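Rhomboid protease GlpG (Haemophilus influenzae, PDB 2NR9) probably cleaves transmembrane segments of membrane proteins within the inner membrane, as a rhomboid serine protease with a serine-histidine catalytic dyad. Local coordinates at residues 18-26 / 57-66; 88-97 / 115-125. The protein carries 2 engineered substitutions. All coordinates share one frame; numbering follows the deposited sequence.

Interaction 1 (18-26 / 57-66). Engineered in segment 18-26: Ile24 (natural residue Leu). With PQE (3,6,12,15,18,21,24-heptaoxahexatriacontan-1-ol), chain F.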
loop_
_atom_site.group_PDB
_atom_site.type_symbol
_atom_site.label_atom_id
_atom_site.label_comp_id
_atom_site.label_asym_id
_atom_site.label_seq_id
_atom_site.Cartn_x
_atom_site.Cartn_y
_atom_site.Cartn_z
ATOM N N LEU A 18 9.004 5.709 -8.817
ATOM C CA LEU A 18 8.635 7.056 -8.364
ATOM C C LEU A 18 9.062 7.271 -6.923
ATOM O O LEU A 18 9.558 8.345 -6.563
ATOM C CB LEU A 18 7.127 7.305 -8.498
ATOM C CG LEU A 18 6.602 7.802 -9.842
ATOM C CD1 LEU A 18 5.092 7.949 -9.794
ATOM C CD2 LEU A 18 7.254 9.131 -10.203
ATOM N N CYS A 19 8.815 6.268 -6.087
ATOM C CA CYS A 19 9.211 6.332 -4.685
ATOM C C CYS A 19 10.715 6.500 -4.568
ATOM O O CYS A 19 11.190 7.340 -3.807
ATOM C CB CYS A 19 8.749 5.088 -3.917
ATOM S SG CYS A 19 6.958 5.047 -3.535
ATOM N N VAL A 20 11.464 5.701 -5.327
ATOM C CA VAL A 20 12.920 5.789 -5.315
ATOM C C VAL A 20 13.394 7.170 -5.765
ATOM O O VAL A 20 14.294 7.747 -5.159
ATOM C CB VAL A 20 13.578 4.718 -6.228
ATOM C CG1 VAL A 20 15.104 4.888 -6.234
ATOM C CG2 VAL A 20 13.198 3.320 -5.778
ATOM N N LEU A 21 12.779 7.701 -6.821
ATOM C CA LEU A 21 13.180 9.005 -7.359
ATOM C C LEU A 21 12.899 10.152 -6.400
ATOM O O LEU A 21 13.702 11.074 -6.269
ATOM C CB LEU A 21 12.522 9.263 -8.709
ATOM C CG LEU A 21 12.956 8.323 -9.833
ATOM C CD1 LEU A 21 12.210 8.655 -11.120
ATOM C CD2 LEU A 21 14.457 8.409 -10.046
ATOM N N ILE A 22 11.754 10.095 -5.736
ATOM C CA ILE A 22 11.396 11.114 -4.775
ATOM C C ILE A 22 12.287 11.035 -3.526
ATOM O O ILE A 22 12.752 12.061 -3.028
ATOM C CB ILE A 22 9.902 11.062 -4.432
ATOM C CG1 ILE A 22 9.076 11.460 -5.667
ATOM C CG2 ILE A 22 9.586 11.998 -3.272
ATOM C CD1 ILE A 22 7.607 11.150 -5.547
ATOM N N TYR A 23 12.615 9.820 -3.092
ATOM C CA TYR A 23 13.510 9.648 -1.939
ATOM C C TYR A 23 14.897 10.191 -2.270
ATOM O O TYR A 23 15.438 11.015 -1.538
ATOM C CB TYR A 23 13.601 8.179 -1.522
ATOM C CG TYR A 23 14.344 7.942 -0.212
ATOM C CD1 TYR A 23 13.761 8.276 1.004
ATOM C CD2 TYR A 23 15.583 7.311 -0.192
ATOM C CE1 TYR A 23 14.408 8.029 2.203
ATOM C CE2 TYR A 23 16.243 7.054 1.009
ATOM C CZ TYR A 23 15.647 7.419 2.203
ATOM O OH TYR A 23 16.283 7.173 3.401
ATOM N N ILE A 24 15.458 9.750 -3.395
ATOM C CA ILE A 24 16.758 10.252 -3.823
ATOM C C ILE A 24 16.738 11.776 -3.820
ATOM O O ILE A 24 17.656 12.411 -3.313
ATOM C CB ILE A 24 17.146 9.738 -5.222
ATOM C CG1 ILE A 24 17.289 8.213 -5.211
ATOM C CG2 ILE A 24 18.470 10.360 -5.668
ATOM C CD1 ILE A 24 18.482 7.710 -4.399
ATOM N N ALA A 25 15.673 12.358 -4.365
ATOM C CA ALA A 25 15.525 13.806 -4.375
ATOM C C ALA A 25 15.563 14.356 -2.948
ATOM O O ALA A 25 16.167 15.401 -2.692
ATOM C CB ALA A 25 14.228 14.208 -5.073
ATOM N N GLN A 26 14.927 13.648 -2.019
ATOM C CA GLN A 26 14.930 14.077 -0.622
ATOM C C GLN A 26 16.356 14.222 -0.089
ATOM O O GLN A 26 16.623 15.070 0.762
ATOM C CB GLN A 26 14.151 13.086 0.261
ATOM C CG GLN A 26 12.659 13.027 -0.018
ATOM C CD GLN A 26 11.942 11.999 0.838
ATOM O OE1 GLN A 26 11.250 11.125 0.321
ATOM N NE2 GLN A 26 12.130 12.080 2.152
ATOM N N THR A 57 2.086 9.061 0.168
ATOM C CA THR A 57 2.581 7.685 0.080
ATOM C C THR A 57 3.892 7.560 -0.687
ATOM O O THR A 57 4.510 6.501 -0.697
ATOM C CB THR A 57 1.557 6.766 -0.614
ATOM O OG1 THR A 57 1.417 7.157 -1.987
ATOM C CG2 THR A 57 0.212 6.834 0.083
ATOM N N LEU A 58 4.289 8.633 -1.355
ATOM C CA LEU A 58 5.494 8.634 -2.180
ATOM C C LEU A 58 6.743 9.137 -1.447
ATOM O O LEU A 58 7.829 9.187 -2.029
ATOM C CB LEU A 58 5.253 9.483 -3.427
ATOM C CG LEU A 58 4.640 8.854 -4.690
ATOM C CD1 LEU A 58 3.887 7.559 -4.441
ATOM C CD2 LEU A 58 3.803 9.867 -5.470
ATOM N N VAL A 59 6.575 9.571 -0.202
ATOM C CA VAL A 59 7.685 10.085 0.586
ATOM C C VAL A 59 8.074 9.099 1.691
ATOM O O VAL A 59 7.212 8.536 2.365
ATOM C CB VAL A 59 7.345 11.456 1.225
ATOM C CG1 VAL A 59 8.544 11.996 2.003
ATOM C CG2 VAL A 59 6.909 12.453 0.159
ATOM N N HIS A 60 9.376 8.902 1.871
ATOM C CA HIS A 60 9.874 7.995 2.891
ATOM C C HIS A 60 10.862 8.688 3.831
ATOM O O HIS A 60 11.476 9.695 3.471
ATOM C CB HIS A 60 10.433 6.717 2.258
ATOM C CG HIS A 60 9.370 5.823 1.695
ATOM N ND1 HIS A 60 8.776 6.053 0.469
ATOM C CD2 HIS A 60 8.710 4.774 2.241
ATOM C CE1 HIS A 60 7.817 5.165 0.274
ATOM N NE2 HIS A 60 7.758 4.374 1.332
ATOM N N LEU A 61 10.972 8.172 5.050
ATOM C CA LEU A 61 11.738 8.845 6.094
ATOM C C LEU A 61 13.079 8.201 6.461
ATOM O O LEU A 61 13.859 8.778 7.217
ATOM C CB LEU A 61 10.862 9.032 7.333
ATOM C CG LEU A 61 9.492 9.661 7.036
ATOM C CD1 LEU A 61 8.595 9.662 8.266
ATOM C CD2 LEU A 61 9.643 11.068 6.470
ATOM N N SER A 62 13.343 7.009 5.935
ATOM C CA SER A 62 14.616 6.339 6.178
ATOM C C SER A 62 14.897 5.281 5.117
ATOM O O SER A 62 14.012 4.925 4.330
ATOM C CB SER A 62 14.657 5.712 7.579
ATOM O OG SER A 62 13.783 4.600 7.671
ATOM N N ASN A 63 16.134 4.791 5.094
ATOM C CA ASN A 63 16.548 3.769 4.133
ATOM C C ASN A 63 15.840 2.428 4.358
ATOM O O ASN A 63 15.549 1.707 3.405
ATOM C CB ASN A 63 18.074 3.579 4.163
ATOM C CG ASN A 63 18.834 4.832 3.739
ATOM O OD1 ASN A 63 20.026 4.976 4.021
ATOM N ND2 ASN A 63 18.150 5.735 3.058
ATOM N N LEU A 64 15.591 2.089 5.620
ATOM C CA LEU A 64 14.874 0.857 5.953
ATOM C C LEU A 64 13.389 1.037 5.682
ATOM O O LEU A 64 12.703 0.118 5.220
ATOM C CB LEU A 64 15.096 0.473 7.422
ATOM C CG LEU A 64 16.474 -0.072 7.796
ATOM C CD1 LEU A 64 16.608 -0.230 9.307
ATOM C CD2 LEU A 64 16.731 -1.397 7.093
ATOM N N HIS A 65 12.891 2.225 5.982
ATOM C CA HIS A 65 11.499 2.534 5.744
ATOM C C HIS A 65 11.150 2.224 4.288
ATOM O O HIS A 65 10.307 1.364 4.006
ATOM C CB HIS A 65 11.230 4.003 6.087
ATOM C CG HIS A 65 9.788 4.392 6.013
ATOM N ND1 HIS A 65 9.374 5.632 5.576
ATOM C CD2 HIS A 65 8.660 3.678 6.241
ATOM C CE1 HIS A 65 8.053 5.685 5.597
ATOM N NE2 HIS A 65 7.596 4.508 5.984
ATOM N N ILE A 66 11.901 2.820 3.368
ATOM C CA ILE A 66 11.648 2.646 1.949
ATOM C C ILE A 66 12.065 1.261 1.446
ATOM O O ILE A 66 11.411 0.693 0.579
ATOM C CB ILE A 66 12.317 3.768 1.109
ATOM C CG1 ILE A 66 11.838 3.724 -0.333
ATOM C CG2 ILE A 66 13.832 3.685 1.194
ATOM C CD1 ILE A 66 12.362 4.859 -1.174
HETATM O O47 PQE F . 21.594 8.021 3.693
HETATM C C68 PQE F . 21.159 7.650 5.011
HETATM C C52 PQE F . 19.709 8.086 5.215
HETATM O O70 PQE F . 19.269 7.685 6.513
HETATM C C55 PQE F . 18.567 6.441 6.482
HETATM C C58 PQE F . 18.430 5.891 7.898
HETATM O O71 PQE F . 18.139 4.495 7.846
HETATM C C61 PQE F . 19.203 3.708 8.384
HETATM C C62 PQE F . 20.541 4.351 8.036
HETATM C C63 PQE F . 21.555 3.312 7.572
HETATM C C66 PQE F . 20.886 2.199 6.773
HETATM C C67 PQE F . 21.020 2.438 5.274
HETATM O O72 PQE F . 20.294 1.432 4.567
HETATM C C65 PQE F . 20.394 1.603 3.152
HETATM C C64 PQE F . 19.522 0.573 2.439
HETATM O O73 PQE F . 19.436 0.892 1.048
HETATM C C60 PQE F . 18.950 2.216 0.827
HETATM C C59 PQE F . 17.954 2.209 -0.329
HETATM O O74 PQE F . 17.597 3.550 -0.667
HETATM C C57 PQE F . 16.364 3.612 -1.386
HETATM C C56 PQE F . 16.294 2.473 -2.401
HETATM O O75 PQE F . 15.281 1.539 -2.022
HETATM C C54 PQE F . 15.574 0.225 -2.498
HETATM C C53 PQE F . 14.321 -0.642 -2.426
HETATM O O76 PQE F . 14.178 -1.382 -3.637
HETATM C C51 PQE F . 13.790 -2.736 -3.390
HETATM C C50 PQE F . 13.430 -3.427 -4.705
HETATM C C49 PQE F . 12.662 -4.721 -4.451
HETATM C C48 PQE F . 13.336 -5.913 -5.120
HETATM C C47 PQE F . 12.607 -7.210 -4.786
HETATM C C46 PQE F . 13.505 -8.160 -3.999
HETATM C C45 PQE F . 12.684 -9.214 -3.263
HETATM C C44 PQE F . 13.543 -9.990 -2.267
HETATM C C43 PQE F . 12.765 -11.152 -1.650
HETATM C C42 PQE F . 13.529 -12.466 -1.786
HETATM C C41 PQE F . 13.379 -13.329 -0.538
HETATM C C40 PQE F . 14.711 -13.916 -0.113
HETATM O O HOH W 1 9.814 7.812 -1.282
#
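Gln26, on the first transmembrane helix of the rhomboid fold, grips the backbone of His60, in the loop leading into the second (helix 63-84), with both ends of its amide. Gln26 NE2 donates to His60 O at 2.8 Å, nearly in line with the C=O, while Gln26 OE1 takes His60 N at 3.3 Å on a lone pair in the carbonyl plane. The pair of bonds fixes the flip of the amide, which also lies against Val59 CG1. One turn earlier the Tyr23 ring has Ile66 CG2 over the centre of one face, a CH-pi contact 4.2 Å from the centroid, with His60 O at its edge. With CG of Tyr23 anti to the backbone N (chi1 -171°), the ring extends across the connection toward the start of helix 63-84. Ile22 CD1 meets Leu58 CB at 3.6 Å, and Cys19 SG sits at the edge of the His60 imidazole rather than over it.

A water bridges the two segments, donating to Cys19 O and Leu58 O and lying in the imidazole plane near His60 ND1, 2.7 Å away. Ile66 CG1 lies over one face of the His60 ring, and His60 NE2 makes a weak hydrogen bond to Asn69 OD1, so the imidazole is held on several sides about 7 Å from the side chain of the nucleophile Ser116. Helix 31-38 packs against Ile22 through Ile34 and Met38. A bound detergent passes Ile66 CG2 and Asn63. Behind the first shell, Ser62 is the N-cap of helix 63-84, its OG accepting from His65 N. The His65 ring in turn takes Leu61 N on ND1 at 3.0 Å, the donor only 6° out of the ring plane.

Interaction 2 (88-97 / 115-125)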
loop_
_atom_site.group_PDB
_atom_site.type_symbol
_atom_site.label_atom_id
_atom_site.label_comp_id
_atom_site.label_asym_id
_atom_site.label_seq_id
_atom_site.Cartn_x
_atom_site.Cartn_y
_atom_site.Cartn_z
ATOM N N LYS A 88 -6.633 -2.764 -11.558
ATOM C CA LYS A 88 -6.906 -3.216 -10.205
ATOM C C LYS A 88 -5.864 -2.687 -9.221
ATOM O O LYS A 88 -6.209 -2.176 -8.155
ATOM C CB LYS A 88 -6.945 -4.749 -10.161
ATOM C CG LYS A 88 -7.202 -5.333 -8.779
ATOM C CD LYS A 88 -8.593 -4.979 -8.280
ATOM C CE LYS A 88 -9.667 -5.627 -9.145
ATOM N NZ LYS A 88 -11.038 -5.196 -8.743
ATOM N N LEU A 89 -4.588 -2.820 -9.573
ATOM C CA LEU A 89 -3.514 -2.340 -8.705
ATOM C C LEU A 89 -3.567 -0.818 -8.548
ATOM O O LEU A 89 -3.488 -0.291 -7.430
ATOM C CB LEU A 89 -2.148 -2.761 -9.243
ATOM C CG LEU A 89 -0.965 -2.278 -8.396
ATOM C CD1 LEU A 89 -1.064 -2.815 -6.961
ATOM C CD2 LEU A 89 0.353 -2.667 -9.033
ATOM N N LEU A 90 -3.737 -0.116 -9.667
ATOM C CA LEU A 90 -3.784 1.339 -9.647
ATOM C C LEU A 90 -4.911 1.783 -8.706
ATOM O O LEU A 90 -4.702 2.622 -7.836
ATOM C CB LEU A 90 -4.022 1.892 -11.055
ATOM C CG LEU A 90 -3.289 3.194 -11.425
ATOM C CD1 LEU A 90 -3.959 3.871 -12.622
ATOM C CD2 LEU A 90 -3.203 4.150 -10.247
ATOM N N MET A 91 -6.089 1.173 -8.870
ATOM C CA MET A 91 -7.269 1.458 -8.035
ATOM C C MET A 91 -7.047 1.183 -6.549
ATOM O O MET A 91 -7.379 2.013 -5.697
ATOM C CB MET A 91 -8.485 0.657 -8.523
ATOM C CG MET A 91 -9.143 1.198 -9.788
ATOM S SD MET A 91 -10.616 0.238 -10.240
ATOM C CE MET A 91 -11.172 1.124 -11.696
ATOM N N LEU A 92 -6.584 -0.017 -6.227
ATOM C CA LEU A 92 -6.286 -0.339 -4.840
ATOM C C LEU A 92 -5.328 0.718 -4.288
ATOM O O LEU A 92 -5.487 1.183 -3.158
ATOM C CB LEU A 92 -5.629 -1.719 -4.737
ATOM C CG LEU A 92 -6.483 -2.975 -4.927
ATOM C CD1 LEU A 92 -5.596 -4.172 -5.240
ATOM C CD2 LEU A 92 -7.331 -3.239 -3.691
ATOM N N TYR A 93 -4.372 1.150 -5.110
ATOM C CA TYR A 93 -3.390 2.156 -4.665
ATOM C C TYR A 93 -4.018 3.513 -4.346
ATOM O O TYR A 93 -3.749 4.105 -3.289
ATOM C CB TYR A 93 -2.259 2.329 -5.688
ATOM C CG TYR A 93 -1.421 3.564 -5.440
ATOM C CD1 TYR A 93 -0.467 3.593 -4.424
ATOM C CD2 TYR A 93 -1.613 4.716 -6.191
ATOM C CE1 TYR A 93 0.277 4.742 -4.172
ATOM C CE2 TYR A 93 -0.870 5.869 -5.949
ATOM C CZ TYR A 93 0.072 5.876 -4.941
ATOM O OH TYR A 93 0.813 7.018 -4.707
ATOM N N VAL A 94 -4.796 4.036 -5.286
ATOM C CA VAL A 94 -5.434 5.320 -5.102
ATOM C C VAL A 94 -6.352 5.309 -3.876
ATOM O O VAL A 94 -6.284 6.200 -3.031
ATOM C CB VAL A 94 -6.246 5.744 -6.361
ATOM C CG1 VAL A 94 -7.034 6.999 -6.073
ATOM C CG2 VAL A 94 -5.316 5.970 -7.553
ATOM N N VAL A 95 -7.179 4.267 -3.775
ATOM C CA VAL A 95 -8.167 4.133 -2.698
ATOM C C VAL A 95 -7.549 3.834 -1.336
ATOM O O VAL A 95 -7.937 4.428 -0.326
ATOM C CB VAL A 95 -9.235 3.067 -3.042
ATOM C CG1 VAL A 95 -10.051 2.698 -1.806
ATOM C CG2 VAL A 95 -10.141 3.562 -4.179
ATOM N N ALA A 96 -6.621 2.889 -1.288
ATOM C CA ALA A 96 -5.929 2.616 -0.036
ATOM C C ALA A 96 -5.191 3.873 0.433
ATOM O O ALA A 96 -5.279 4.248 1.599
ATOM C CB ALA A 96 -4.973 1.460 -0.187
ATOM N N SER A 97 -4.490 4.541 -0.484
ATOM C CA SER A 97 -3.753 5.767 -0.137
ATOM C C SER A 97 -4.676 6.813 0.493
ATOM O O SER A 97 -4.342 7.422 1.512
ATOM C CB SER A 97 -3.076 6.375 -1.378
ATOM O OG SER A 97 -2.103 5.498 -1.932
ATOM N N LEU A 115 4.496 4.365 2.042
ATOM C CA LEU A 115 3.662 3.420 1.317
ATOM C C LEU A 115 3.145 2.228 2.166
ATOM O O LEU A 115 2.444 1.357 1.644
ATOM C CB LEU A 115 4.475 2.884 0.123
ATOM C CG LEU A 115 3.783 2.190 -1.049
ATOM C CD1 LEU A 115 2.898 3.170 -1.795
ATOM C CD2 LEU A 115 4.845 1.591 -1.997
ATOM N N SER A 116 3.454 2.204 3.464
ATOM C CA SER A 116 3.065 1.053 4.312
ATOM C C SER A 116 1.554 0.806 4.441
ATOM O O SER A 116 1.118 -0.335 4.565
ATOM C CB SER A 116 3.753 1.092 5.685
ATOM O OG SER A 116 3.426 2.268 6.397
ATOM N N GLY A 117 0.761 1.871 4.378
ATOM C CA GLY A 117 -0.691 1.736 4.408
ATOM C C GLY A 117 -1.185 1.028 3.155
ATOM O O GLY A 117 -2.147 0.262 3.203
ATOM N N VAL A 118 -0.528 1.298 2.029
ATOM C CA VAL A 118 -0.860 0.640 0.763
ATOM C C VAL A 118 -0.374 -0.810 0.777
ATOM O O VAL A 118 -1.064 -1.716 0.291
ATOM C CB VAL A 118 -0.252 1.386 -0.444
ATOM C CG1 VAL A 118 -0.554 0.642 -1.746
ATOM C CG2 VAL A 118 -0.791 2.807 -0.512
ATOM N N VAL A 119 0.787 -1.033 1.391
ATOM C CA VAL A 119 1.359 -2.371 1.502
ATOM C C VAL A 119 0.398 -3.314 2.226
ATOM O O VAL A 119 0.120 -4.407 1.752
ATOM C CB VAL A 119 2.738 -2.349 2.235
ATOM C CG1 VAL A 119 3.233 -3.754 2.474
ATOM C CG2 VAL A 119 3.762 -1.561 1.424
ATOM N N TYR A 120 -0.110 -2.880 3.373
ATOM C CA TYR A 120 -1.080 -3.667 4.122
ATOM C C TYR A 120 -2.372 -3.928 3.357
ATOM O O TYR A 120 -2.927 -5.025 3.425
ATOM C CB TYR A 120 -1.340 -3.058 5.498
ATOM C CG TYR A 120 -0.237 -3.382 6.466
ATOM C CD1 TYR A 120 0.880 -2.565 6.574
ATOM C CD2 TYR A 120 -0.225 -4.594 7.144
ATOM C CE1 TYR A 120 1.938 -2.901 7.410
ATOM C CE2 TYR A 120 0.826 -4.940 7.983
ATOM C CZ TYR A 120 1.907 -4.088 8.107
ATOM O OH TYR A 120 2.950 -4.419 8.941
ATOM N N ALA A 121 -2.846 -2.931 2.619
ATOM C CA ALA A 121 -4.016 -3.134 1.777
ATOM C C ALA A 121 -3.678 -4.213 0.747
ATOM O O ALA A 121 -4.451 -5.145 0.524
ATOM C CB ALA A 121 -4.401 -1.841 1.084
ATOM N N VAL A 122 -2.508 -4.082 0.126
ATOM C CA VAL A 122 -2.044 -5.065 -0.846
ATOM C C VAL A 122 -1.895 -6.459 -0.214
ATOM O O VAL A 122 -2.358 -7.453 -0.781
ATOM C CB VAL A 122 -0.721 -4.618 -1.529
ATOM C CG1 VAL A 122 0.011 -5.810 -2.136
ATOM C CG2 VAL A 122 -1.006 -3.542 -2.587
ATOM N N LEU A 123 -1.265 -6.526 0.965
ATOM C CA LEU A 123 -1.113 -7.806 1.681
ATOM C C LEU A 123 -2.478 -8.358 2.079
ATOM O O LEU A 123 -2.719 -9.563 2.010
ATOM C CB LEU A 123 -0.238 -7.648 2.932
ATOM C CG LEU A 123 1.205 -7.177 2.739
ATOM C CD1 LEU A 123 1.962 -7.215 4.067
ATOM C CD2 LEU A 123 1.905 -8.041 1.705
ATOM N N GLY A 124 -3.365 -7.473 2.516
ATOM C CA GLY A 124 -4.713 -7.877 2.889
ATOM C C GLY A 124 -5.475 -8.457 1.706
ATOM O O GLY A 124 -6.178 -9.456 1.839
ATOM N N TYR A 125 -5.346 -7.810 0.550
ATOM C CA TYR A 125 -6.024 -8.255 -0.664
ATOM C C TYR A 125 -5.554 -9.643 -1.090
ATOM O O TYR A 125 -6.361 -10.538 -1.323
ATOM C CB TYR A 125 -5.783 -7.267 -1.799
ATOM C CG TYR A 125 -6.637 -7.524 -3.010
ATOM C CD1 TYR A 125 -7.893 -6.956 -3.120
ATOM C CD2 TYR A 125 -6.199 -8.354 -4.033
ATOM C CE1 TYR A 125 -8.686 -7.191 -4.217
ATOM C CE2 TYR A 125 -6.990 -8.596 -5.141
ATOM C CZ TYR A 125 -8.231 -8.008 -5.226
ATOM O OH TYR A 125 -9.027 -8.244 -6.318
#
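Tyr125 and Leu92 meet because their first torsions send them toward each other: CG of Tyr125 stands anti to the backbone N (chi1 -170°), carrying the ring over to helix 86-108, while CG of Leu92 lies beside its own N (chi1 -74°) in the conformer described, one of two modelled. In that conformer Leu92 CD1 sits above the centre of one ring face, a CH-pi contact 4.2 Å from the centroid, and the side chains cross at about a right angle. Lys88 bends at its second and third torsions and lays its CD 3.8 Å from Tyr125 OH. The polar ends of both turn to Asp183 of helix 166-191, Lys88 NZ by a salt bridge and the Tyr125 hydroxyl by a hydrogen bond, which may help keep the lysine charged.

Where the helices come closer, small residues take over. Ala96 CB touches Ala121 CB at 3.6 Å, and the CA atoms of Ala96 and Val118 are 5.5 Å apart. Val118 spreads its two methyls between Tyr93 and Ser97: CG1 lies near the plane of the tyrosine ring, 4.0 Å from Tyr93 CD1, while CG2 lies 3.3 Å from Ser97 OG. Leu115 CD1 comes to the same ring edge. The Ser97 hydroxyl donates back to Tyr93 O at 2.5 Å, and Ser97 N reaches that oxygen from the opposite face of its plane.

The axes of 88-97 and 116-125 approach to 8.9 Å, their N-to-C directions 128° apart, without a hydrogen bond between the segments. This is steeply crossed transmembrane packing inside the rhomboid fold, on the helix whose first residue, Ser116, is the nucleophile, its OG hydrogen-bonded to His169 NE2 of the catalytic dyad.

In the fold
Both contacts are buried, but interaction 2 lies about 4 Å from the centre of the chain and interaction 1 about 14 Å, centre to centre, with a bound detergent touching it. Interaction 1 ties a helix to an irregular connection, so side-chain amide, water and capping bonds take up backbone N-H and C=O groups; interaction 2 joins two regular helices mainly by apolar packing with no hydrogen bond across, the polar ends of Lys88 and Tyr125 turned to a third helix. The two hold different elements, centres about 17 Å apart, yet meet directly: Thr57 OG1 lies 2.8 Å from Tyr93 OH, a probable hydrogen bond, and Leu58 CD1 packs on the same hydroxyl. His60 and Leu115 also approach each other near the nucleophile.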